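Local atomic coordinates of 5' nucleotidase family protein (Staphylococcus aureus subsp. aureus, PDB entry 4Q7F), a protein that belongs to the 5'-nucleotidase family, combining a two-metal calcineurin-like phosphoesterase domain with a 5'-nucleotidase C-terminal domain. Residues Thr38-Tyr43 with Thr376-Ile381; Val147-Val152 with Pro193-His198; Ala408-Val413 with Ala422-Pro427. One frame throughout, in Å; residues are numbered along the deposited sequence.

Overall arrangement
The three contacts lie in different parts of a two-domain 5'-nucleotidase fold and do not touch one another. Contact 1 brings a loop of the calcineurin-like phosphoesterase part against a helix of the C-terminal part. Contact 2 is internal to the former, and contact 3 to the latter. Contacts 1 and 2, with centres about 46 Å apart, fall on opposite sides of the chain's centre; contact 3 is about 29 Å from contact 1 and about 43 Å from contact 2, centre to centre. The bound 3D1 is held by residues of both parts, including Asn109 and Phe432, beside the manganese and magnesium ions. Contact 3 approaches this pocket, the Phe424 side chain being about 11 Å from 3D1.

Contact 1 of 3, residues Thr38-Tyr43 with Thr376-Ile381; sequences TSRNQY and TMRDVI
The backbone of residues 38-43 passes the first turn of helix 377-383 at Arg378, with Thr38 CA 7.8 Å from Arg378 CA, and then folds into a type I beta turn from Ser39 to Gln42. The contact joins a loop of the calcineurin-like phosphoesterase part to a helix start in the C-terminal part of the 5'-nucleotidase fold. Arg378 carries it. Its CG is anti to the backbone N (chi1 -170°), and a bend at chi3 lays the guanidinium against the loop. Arg40 N lies over one face of that group, offset toward its rim and 3.6 Å from Arg378 NH1, while Arg378 CD passes 3.8 Å from Thr38 O. The contact across the segments is one of packing, and the polar partners come from around it: Arg378 NH1 bonds to Phe37 O and NH2 to Glu314 and Asp318. Asp318 also pairs with Arg40, which reaches Asp315 as well, so these acids probably offset the like charges of the two arginines. Behind Arg378, Thr376 sits at the N-cap position, held by Asp379. Asp379 OD2 accepts from Thr376 N at 2.8 Å through its anti lone pair and from Thr376 OG1 at 2.7 Å, from above the carboxylate plane.

Contact 2 of 3, residues Val147-Val152 with Pro193-His198; sequences VKYFQV and PEMKRH
A face-to-face aromatic stack between Tyr149 and His198 is the heart of this contact, which packs edge strand 147-152 of a six-stranded mixed sheet against the C-terminal turns of helix 184-198. Strand and helix segments run nearly parallel, at 17°, with their axes 10.7 Å apart at closest approach. The ring centroids are 4.0 Å apart and the planes are inclined at 28°. His198 ND1 sits over one face of the tyrosine, toward the rim, and comes within 3.4 Å of Tyr149 CD1. The overlap extends beyond the imidazole, for His198 CB reaches Tyr149 CE1 at 3.7 Å, and at the opposite end of the tyrosine His198 CE1 lies 3.9 Å from Tyr149 CB. With CG anti to its backbone N (chi1 -159°), His198 extends its imidazole toward the strand, against the phenol face. In the fold, strand 147-152 forms an antiparallel pair with strand 155-163, and helix 184-198 lies on the crossover from that strand to its parallel neighbour 201-207, a beta-alpha-beta connection within the calcineurin-like phosphoesterase fold. The strand's side chains alternate accordingly: Tyr149 faces the helix, whereas Phe150 faces the neighbouring sheet that contains strands 19-25 and 65-69, touching Ile20 and Phe22 and stacking on Phe66. The far end of Tyr149 abuts the helix itself. Its OH lies 3.5 Å from CG and 3.6 Å from CA of Met195, a selenomethionine in the model, and the two side chains cross at about a right angle. Beyond CG, Met195 leads away from the strand and into the layer between helix and sheet, where it touches Ile160 and Leu188. On the helix, His198 lies three residues after Met195, and its N bonds to Glu194 O.

Contact 3 of 3, residues Ala408-Val413 with Ala422-Pro427; sequences AEYFDV and ADFLEP
Tyr410 CA stands over the centre of the Phe424 ring, 3.7 Å from its centroid, in a CH-pi contact only 10° off the ring normal. The tyrosine's own ring turns its edge to the same phenylalanine in an offset edge-to-face pair, planes at 88°, with Tyr410 CD1 3.5 Å from Phe424 CD2. Phe424 CE1 also approaches Glu409 O at 3.4 Å. Phe424 thus meets both the backbone and the ring of Tyr410; with its CG anti to the carbonyl carbon (chi1 -77°), its ring lies against the type I turn that runs from Ala408 to Phe411. Residues 408-413 lead into the first strand of the beta hairpin 411-414/417-420, and 422-427 follow its second; the contact lies at the hairpin's base, where Tyr410 and Ser421 are joined through their backbones. A water adds a second link, donating to Asp412 OD2 at 2.7 Å and accepting from Ala422 N at 2.9 Å. Farther out, the Tyr410 hydroxyl is hydrogen-bonded to His431 and its ring stacks on Tyr434, while Phe424 is tied by its backbone to Gln430. Ala422 O accepts from Leu425 N, the 3-10 bond of the short turn bearing Phe424, and also from Glu426 N.

Contact 1 of 3, residues Thr38-Tyr43 with Thr376-Ile381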
loop_
_atom_site.group_PDB
_atom_site.type_symbol
_atom_site.label_atom_id
_atom_site.label_comp_id
_atom_site.label_asym_id
_atom_site.label_seq_id
_atom_site.Cartn_x
_atom_site.Cartn_y
_atom_site.Cartn_z
ATOM N N THR A 38 -3.405 10.090 -14.327
ATOM C CA THR A 38 -2.199 10.627 -14.947
ATOM C C THR A 38 -2.557 11.837 -15.835
ATOM O O THR A 38 -1.747 12.737 -16.019
ATOM C CB THR A 38 -1.402 9.553 -15.707
ATOM O OG1 THR A 38 -2.253 8.859 -16.597
ATOM C CG2 THR A 38 -0.831 8.543 -14.734
ATOM N N SER A 39 -3.787 11.878 -16.340
ATOM C CA SER A 39 -4.267 13.034 -17.117
ATOM C C SER A 39 -5.786 13.116 -16.957
ATOM O O SER A 39 -6.434 12.120 -16.690
ATOM C CB SER A 39 -3.838 12.970 -18.601
ATOM O OG SER A 39 -4.415 11.869 -19.295
ATOM N N ARG A 40 -6.326 14.319 -17.109
ATOM C CA ARG A 40 -7.751 14.590 -16.909
ATOM C C ARG A 40 -8.743 13.683 -17.602
ATOM O O ARG A 40 -9.699 13.220 -16.971
ATOM C CB ARG A 40 -8.058 16.030 -17.312
ATOM C CG ARG A 40 -9.518 16.411 -17.137
ATOM C CD ARG A 40 -9.796 17.846 -17.531
ATOM N NE ARG A 40 -11.178 18.158 -17.195
ATOM C CZ ARG A 40 -11.585 18.799 -16.095
ATOM N NH1 ARG A 40 -12.882 18.988 -15.908
ATOM N NH2 ARG A 40 -10.722 19.268 -15.189
ATOM N N ASN A 41 -8.524 13.423 -18.891
ATOM C CA ASN A 41 -9.471 12.644 -19.700
ATOM C C ASN A 41 -9.134 11.146 -19.778
ATOM O O ASN A 41 -9.806 10.378 -20.473
ATOM C CB ASN A 41 -9.546 13.275 -21.095
ATOM C CG ASN A 41 -9.915 14.762 -21.047
ATOM O OD1 ASN A 41 -10.965 15.135 -20.535
ATOM N ND2 ASN A 41 -9.055 15.605 -21.596
ATOM N N GLN A 42 -8.113 10.739 -19.034
ATOM C CA GLN A 42 -7.644 9.355 -19.000
ATOM C C GLN A 42 -8.837 8.445 -18.745
ATOM O O GLN A 42 -9.740 8.783 -17.968
ATOM C CB GLN A 42 -6.579 9.194 -17.893
ATOM C CG GLN A 42 -5.352 8.328 -18.222
ATOM C CD GLN A 42 -5.438 6.853 -17.875
ATOM O OE1 GLN A 42 -5.982 6.450 -16.831
ATOM N NE2 GLN A 42 -4.814 6.036 -18.714
ATOM N N TYR A 43 -8.858 7.317 -19.450
ATOM C CA TYR A 43 -9.902 6.313 -19.307
ATOM C C TYR A 43 -9.174 5.003 -19.499
ATOM O O TYR A 43 -8.403 4.871 -20.444
ATOM C CB TYR A 43 -10.983 6.472 -20.365
ATOM C CG TYR A 43 -12.232 5.690 -20.063
ATOM C CD1 TYR A 43 -12.255 4.298 -20.156
ATOM C CD2 TYR A 43 -13.407 6.349 -19.692
ATOM C CE1 TYR A 43 -13.417 3.586 -19.864
ATOM C CE2 TYR A 43 -14.569 5.649 -19.411
ATOM C CZ TYR A 43 -14.569 4.277 -19.485
ATOM O OH TYR A 43 -15.740 3.605 -19.212
ATOM N N THR A 376 0.464 21.529 -11.055
ATOM C CA THR A 376 -0.925 21.477 -10.589
ATOM C C THR A 376 -1.029 20.517 -9.387
ATOM O O THR A 376 -0.070 19.797 -9.074
ATOM C CB THR A 376 -1.868 20.976 -11.696
ATOM O OG1 THR A 376 -1.513 19.635 -12.041
ATOM C CG2 THR A 376 -1.775 21.870 -12.948
HETATM N N MSE A 377 -2.187 20.508 -8.734
HETATM C CA MSE A 377 -2.431 19.616 -7.583
HETATM C C MSE A 377 -2.148 18.171 -8.002
HETATM O O MSE A 377 -1.527 17.398 -7.250
HETATM C CB MSE A 377 -3.862 19.849 -7.095
HETATM C CG MSE A 377 -4.248 19.003 -5.883
HETATM SE SE MSE A 377 -2.944 19.151 -4.388
HETATM C CE MSE A 377 -3.749 20.797 -3.699
ATOM N N ARG A 378 -2.572 17.832 -9.223
ATOM C CA ARG A 378 -2.369 16.497 -9.837
ATOM C C ARG A 378 -0.899 16.082 -9.761
ATOM O O ARG A 378 -0.576 14.981 -9.359
ATOM C CB ARG A 378 -2.794 16.525 -11.315
ATOM C CG ARG A 378 -2.858 15.151 -12.017
ATOM C CD ARG A 378 -3.200 15.241 -13.503
ATOM N NE ARG A 378 -4.401 16.031 -13.716
ATOM C CZ ARG A 378 -5.637 15.555 -13.707
ATOM N NH1 ARG A 378 -5.880 14.252 -13.545
ATOM N NH2 ARG A 378 -6.632 16.399 -13.869
ATOM N N ASP A 379 -0.023 16.991 -10.156
ATOM C CA ASP A 379 1.418 16.734 -10.163
ATOM C C ASP A 379 1.990 16.540 -8.774
ATOM O O ASP A 379 2.826 15.670 -8.566
ATOM C CB ASP A 379 2.121 17.864 -10.895
ATOM C CG ASP A 379 1.533 18.103 -12.276
ATOM O OD1 ASP A 379 1.478 17.142 -13.072
ATOM O OD2 ASP A 379 1.115 19.234 -12.569
ATOM N N VAL A 380 1.544 17.344 -7.812
ATOM C CA VAL A 380 2.038 17.246 -6.444
ATOM C C VAL A 380 1.687 15.892 -5.842
ATOM O O VAL A 380 2.517 15.247 -5.195
ATOM C CB VAL A 380 1.468 18.370 -5.539
ATOM C CG1 VAL A 380 1.789 18.095 -4.076
ATOM C CG2 VAL A 380 1.985 19.740 -5.958
ATOM N N ILE A 381 0.438 15.475 -6.046
ATOM C CA ILE A 381 -0.028 14.208 -5.506
ATOM C C ILE A 381 0.716 13.024 -6.135
ATOM O O ILE A 381 1.100 12.095 -5.424
ATOM C CB ILE A 381 -1.556 14.036 -5.661
ATOM C CG1 ILE A 381 -2.303 15.114 -4.854
ATOM C CG2 ILE A 381 -1.940 12.662 -5.149
ATOM C CD1 ILE A 381 -3.822 15.131 -5.008
#

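Contact 2 of 3, residues Val147-Val152 with Pro193-His198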
loop_
_atom_site.group_PDB
_atom_site.type_symbol
_atom_site.label_atom_id
_atom_site.label_comp_id
_atom_site.label_asym_id
_atom_site.label_seq_id
_atom_site.Cartn_x
_atom_site.Cartn_y
_atom_site.Cartn_z
ATOM N N VAL A 147 -15.764 -12.904 12.733
ATOM C CA VAL A 147 -16.247 -14.093 12.068
ATOM C C VAL A 147 -17.745 -13.946 11.723
ATOM O O VAL A 147 -18.492 -13.317 12.467
ATOM C CB VAL A 147 -16.018 -15.337 12.951
ATOM C CG1 VAL A 147 -16.620 -16.584 12.313
ATOM C CG2 VAL A 147 -14.530 -15.540 13.206
ATOM N N LYS A 148 -18.125 -14.485 10.563
ATOM C CA LYS A 148 -19.508 -14.471 10.056
ATOM C C LYS A 148 -19.883 -15.873 9.580
ATOM O O LYS A 148 -19.088 -16.557 8.927
ATOM C CB LYS A 148 -19.611 -13.486 8.878
ATOM C CG LYS A 148 -20.938 -13.457 8.126
ATOM C CD LYS A 148 -20.853 -12.492 6.944
ATOM C CE LYS A 148 -22.054 -12.596 6.015
ATOM N NZ LYS A 148 -23.352 -12.333 6.696
ATOM N N TYR A 149 -21.099 -16.301 9.885
ATOM C CA TYR A 149 -21.565 -17.602 9.448
ATOM C C TYR A 149 -22.853 -17.433 8.647
ATOM O O TYR A 149 -23.655 -16.555 8.949
ATOM C CB TYR A 149 -21.846 -18.506 10.661
ATOM C CG TYR A 149 -20.629 -18.885 11.479
ATOM C CD1 TYR A 149 -19.766 -19.885 11.049
ATOM C CD2 TYR A 149 -20.374 -18.286 12.706
ATOM C CE1 TYR A 149 -18.651 -20.249 11.801
ATOM C CE2 TYR A 149 -19.272 -18.656 13.477
ATOM C CZ TYR A 149 -18.411 -19.632 13.017
ATOM O OH TYR A 149 -17.324 -20.004 13.768
ATOM N N PHE A 150 -23.029 -18.249 7.603
ATOM C CA PHE A 150 -24.284 -18.248 6.836
ATOM C C PHE A 150 -24.513 -19.617 6.208
ATOM O O PHE A 150 -23.581 -20.416 6.092
ATOM C CB PHE A 150 -24.329 -17.124 5.790
ATOM C CG PHE A 150 -23.261 -17.211 4.747
ATOM C CD1 PHE A 150 -22.034 -16.581 4.933
ATOM C CD2 PHE A 150 -23.483 -17.899 3.563
ATOM C CE1 PHE A 150 -21.049 -16.654 3.967
ATOM C CE2 PHE A 150 -22.495 -17.977 2.593
ATOM C CZ PHE A 150 -21.280 -17.348 2.795
ATOM N N GLN A 151 -25.757 -19.896 5.831
ATOM C CA GLN A 151 -26.084 -21.185 5.222
ATOM C C GLN A 151 -26.141 -21.179 3.702
ATOM O O GLN A 151 -26.534 -20.197 3.067
ATOM C CB GLN A 151 -27.400 -21.759 5.771
ATOM C CG GLN A 151 -27.278 -22.276 7.189
ATOM C CD GLN A 151 -26.887 -21.177 8.145
ATOM O OE1 GLN A 151 -27.516 -20.119 8.169
ATOM N NE2 GLN A 151 -25.845 -21.414 8.937
ATOM N N VAL A 152 -25.721 -22.304 3.145
ATOM C CA VAL A 152 -25.807 -22.584 1.720
ATOM C C VAL A 152 -26.451 -23.964 1.707
ATOM O O VAL A 152 -25.795 -24.982 1.998
ATOM C CB VAL A 152 -24.441 -22.653 1.026
ATOM C CG1 VAL A 152 -24.629 -23.033 -0.450
ATOM C CG2 VAL A 152 -23.706 -21.335 1.175
ATOM N N PRO A 193 -10.608 -24.673 15.229
ATOM C CA PRO A 193 -11.401 -25.703 15.888
ATOM C C PRO A 193 -12.873 -25.318 16.033
ATOM O O PRO A 193 -13.734 -26.108 15.712
ATOM C CB PRO A 193 -10.736 -25.833 17.260
ATOM C CG PRO A 193 -9.321 -25.424 17.036
ATOM C CD PRO A 193 -9.374 -24.357 15.975
ATOM N N GLU A 194 -13.140 -24.110 16.511
ATOM C CA GLU A 194 -14.507 -23.641 16.705
ATOM C C GLU A 194 -15.248 -23.469 15.385
ATOM O O GLU A 194 -16.440 -23.750 15.294
ATOM C CB GLU A 194 -14.513 -22.308 17.441
ATOM C CG GLU A 194 -15.916 -21.782 17.702
ATOM C CD GLU A 194 -15.926 -20.452 18.417
ATOM O OE1 GLU A 194 -14.976 -19.655 18.222
ATOM O OE2 GLU A 194 -16.902 -20.207 19.164
HETATM N N MSE A 195 -14.540 -22.970 14.379
HETATM C CA MSE A 195 -15.124 -22.771 13.066
HETATM C C MSE A 195 -15.546 -24.101 12.500
HETATM O O MSE A 195 -16.666 -24.236 12.016
HETATM C CB MSE A 195 -14.149 -22.036 12.157
HETATM C CG MSE A 195 -14.135 -20.568 12.573
HETATM SE SE MSE A 195 -13.008 -19.456 11.400
HETATM C CE MSE A 195 -11.665 -20.741 10.771
ATOM N N LYS A 196 -14.676 -25.103 12.584
ATOM C CA LYS A 196 -15.013 -26.427 12.075
ATOM C C LYS A 196 -16.195 -27.065 12.827
ATOM O O LYS A 196 -16.873 -27.907 12.271
ATOM C CB LYS A 196 -13.808 -27.349 12.121
ATOM C CG LYS A 196 -12.667 -26.934 11.213
ATOM C CD LYS A 196 -11.467 -27.851 11.397
ATOM C CE LYS A 196 -11.776 -29.284 10.971
ATOM N NZ LYS A 196 -10.644 -30.212 11.220
ATOM N N ARG A 197 -16.423 -26.689 14.085
ATOM C CA ARG A 197 -17.577 -27.214 14.836
ATOM C C ARG A 197 -18.860 -26.561 14.340
ATOM O O ARG A 197 -19.925 -27.154 14.397
ATOM C CB ARG A 197 -17.476 -26.954 16.349
ATOM C CG ARG A 197 -16.545 -27.872 17.122
ATOM C CD ARG A 197 -16.667 -27.678 18.634
ATOM N NE ARG A 197 -16.109 -26.414 19.144
ATOM C CZ ARG A 197 -14.832 -26.233 19.495
ATOM N NH1 ARG A 197 -14.422 -25.051 19.956
ATOM N NH2 ARG A 197 -13.951 -27.223 19.380
ATOM N N HIS A 198 -18.758 -25.326 13.871
ATOM C CA HIS A 198 -19.933 -24.599 13.434
ATOM C C HIS A 198 -20.168 -24.704 11.916
ATOM O O HIS A 198 -21.315 -24.711 11.480
ATOM C CB HIS A 198 -19.801 -23.123 13.862
ATOM C CG HIS A 198 -21.103 -22.383 13.923
ATOM N ND1 HIS A 198 -21.799 -21.987 12.799
ATOM C CD2 HIS A 198 -21.830 -21.949 14.983
ATOM C CE1 HIS A 198 -22.904 -21.358 13.161
ATOM N NE2 HIS A 198 -22.947 -21.322 14.482
#

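Contact 3 of 3, residues Ala408-Val413 with Ala422-Pro427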
loop_
_atom_site.group_PDB
_atom_site.type_symbol
_atom_site.label_atom_id
_atom_site.label_comp_id
_atom_site.label_asym_id
_atom_site.label_seq_id
_atom_site.Cartn_x
_atom_site.Cartn_y
_atom_site.Cartn_z
ATOM N N ALA A 408 21.273 1.276 -0.495
ATOM C CA ALA A 408 22.211 0.725 -1.482
ATOM C C ALA A 408 21.927 -0.738 -1.873
ATOM O O ALA A 408 22.412 -1.213 -2.921
ATOM C CB ALA A 408 23.693 0.901 -1.007
ATOM N N GLU A 409 21.161 -1.446 -1.047
ATOM C CA GLU A 409 20.734 -2.829 -1.332
ATOM C C GLU A 409 19.788 -2.882 -2.533
ATOM O O GLU A 409 19.562 -3.941 -3.105
ATOM C CB GLU A 409 20.013 -3.450 -0.136
ATOM C CG GLU A 409 20.891 -3.656 1.080
ATOM C CD GLU A 409 20.118 -4.172 2.269
ATOM O OE1 GLU A 409 18.947 -4.634 2.084
ATOM O OE2 GLU A 409 20.658 -4.101 3.391
ATOM N N TYR A 410 19.223 -1.725 -2.876
ATOM C CA TYR A 410 18.333 -1.567 -4.023
ATOM C C TYR A 410 19.011 -1.914 -5.334
ATOM O O TYR A 410 18.355 -2.279 -6.273
ATOM C CB TYR A 410 17.878 -0.102 -4.107
ATOM C CG TYR A 410 17.001 0.227 -5.274
ATOM C CD1 TYR A 410 15.680 -0.208 -5.312
ATOM C CD2 TYR A 410 17.460 1.006 -6.324
ATOM C CE1 TYR A 410 14.853 0.113 -6.361
ATOM C CE2 TYR A 410 16.634 1.318 -7.383
ATOM C CZ TYR A 410 15.337 0.864 -7.395
ATOM O OH TYR A 410 14.525 1.192 -8.446
ATOM N N PHE A 411 20.333 -1.785 -5.397
ATOM C CA PHE A 411 21.059 -2.037 -6.617
ATOM C C PHE A 411 21.729 -3.404 -6.669
ATOM O O PHE A 411 21.994 -4.038 -5.646
ATOM C CB PHE A 411 22.167 -0.983 -6.822
ATOM C CG PHE A 411 21.666 0.432 -6.917
ATOM C CD1 PHE A 411 21.070 0.895 -8.073
ATOM C CD2 PHE A 411 21.831 1.306 -5.862
ATOM C CE1 PHE A 411 20.611 2.198 -8.163
ATOM C CE2 PHE A 411 21.376 2.607 -5.942
ATOM C CZ PHE A 411 20.765 3.055 -7.090
ATOM N N ASP A 412 21.970 -3.848 -7.902
ATOM C CA ASP A 412 22.706 -5.064 -8.175
ATOM C C ASP A 412 23.412 -4.814 -9.502
ATOM O O ASP A 412 23.247 -3.760 -10.099
ATOM C CB ASP A 412 21.796 -6.288 -8.248
ATOM C CG ASP A 412 22.580 -7.586 -8.347
ATOM O OD1 ASP A 412 23.812 -7.585 -8.046
ATOM O OD2 ASP A 412 21.981 -8.609 -8.739
ATOM N N VAL A 413 24.240 -5.747 -9.935
ATOM C CA VAL A 413 24.937 -5.615 -11.200
ATOM C C VAL A 413 24.469 -6.722 -12.142
ATOM O O VAL A 413 24.483 -7.889 -11.782
ATOM C CB VAL A 413 26.469 -5.714 -11.012
ATOM C CG1 VAL A 413 27.189 -5.753 -12.357
ATOM C CG2 VAL A 413 26.969 -4.561 -10.155
ATOM N N ALA A 422 16.872 -8.015 -7.707
ATOM C CA ALA A 422 15.720 -8.895 -7.751
ATOM C C ALA A 422 14.900 -8.744 -6.476
ATOM O O ALA A 422 13.670 -8.735 -6.516
ATOM C CB ALA A 422 16.176 -10.341 -7.903
ATOM N N ASP A 423 15.601 -8.632 -5.352
ATOM C CA ASP A 423 14.984 -8.448 -4.025
ATOM C C ASP A 423 13.966 -7.304 -3.970
ATOM O O ASP A 423 13.042 -7.350 -3.180
ATOM C CB ASP A 423 16.075 -8.165 -2.973
ATOM C CG ASP A 423 16.957 -9.365 -2.713
ATOM O OD1 ASP A 423 16.430 -10.490 -2.658
ATOM O OD2 ASP A 423 18.179 -9.191 -2.547
ATOM N N PHE A 424 14.165 -6.284 -4.803
ATOM C CA PHE A 424 13.310 -5.099 -4.822
ATOM C C PHE A 424 12.298 -5.076 -5.953
ATOM O O PHE A 424 11.559 -4.104 -6.086
ATOM C CB PHE A 424 14.191 -3.842 -4.885
ATOM C CG PHE A 424 14.815 -3.478 -3.578
ATOM C CD1 PHE A 424 15.837 -4.244 -3.037
ATOM C CD2 PHE A 424 14.386 -2.355 -2.890
ATOM C CE1 PHE A 424 16.420 -3.899 -1.835
ATOM C CE2 PHE A 424 14.975 -1.991 -1.692
ATOM C CZ PHE A 424 15.991 -2.769 -1.158
ATOM N N LEU A 425 12.288 -6.136 -6.763
ATOM C CA LEU A 425 11.365 -6.282 -7.891
ATOM C C LEU A 425 10.399 -7.464 -7.740
ATOM O O LEU A 425 9.275 -7.384 -8.197
ATOM C CB LEU A 425 12.154 -6.473 -9.187
ATOM C CG LEU A 425 13.080 -5.329 -9.613
ATOM C CD1 LEU A 425 13.919 -5.750 -10.813
ATOM C CD2 LEU A 425 12.259 -4.086 -9.924
ATOM N N GLU A 426 10.855 -8.554 -7.118
ATOM C CA GLU A 426 10.042 -9.766 -6.958
ATOM C C GLU A 426 9.742 -10.069 -5.489
ATOM O O GLU A 426 10.560 -9.785 -4.622
ATOM C CB GLU A 426 10.751 -10.985 -7.567
ATOM C CG GLU A 426 11.107 -10.872 -9.048
ATOM C CD GLU A 426 9.911 -10.720 -9.974
ATOM O OE1 GLU A 426 8.802 -11.219 -9.654
ATOM O OE2 GLU A 426 10.090 -10.120 -11.054
ATOM N N PRO A 427 8.555 -10.638 -5.205
ATOM C CA PRO A 427 7.506 -10.961 -6.180
ATOM C C PRO A 427 6.915 -9.708 -6.838
ATOM O O PRO A 427 6.408 -9.785 -7.951
ATOM C CB PRO A 427 6.452 -11.703 -5.347
ATOM C CG PRO A 427 6.767 -11.404 -3.922
ATOM C CD PRO A 427 8.246 -11.163 -3.865
HETATM O O HOH W 1 19.336 -8.930 -8.841
#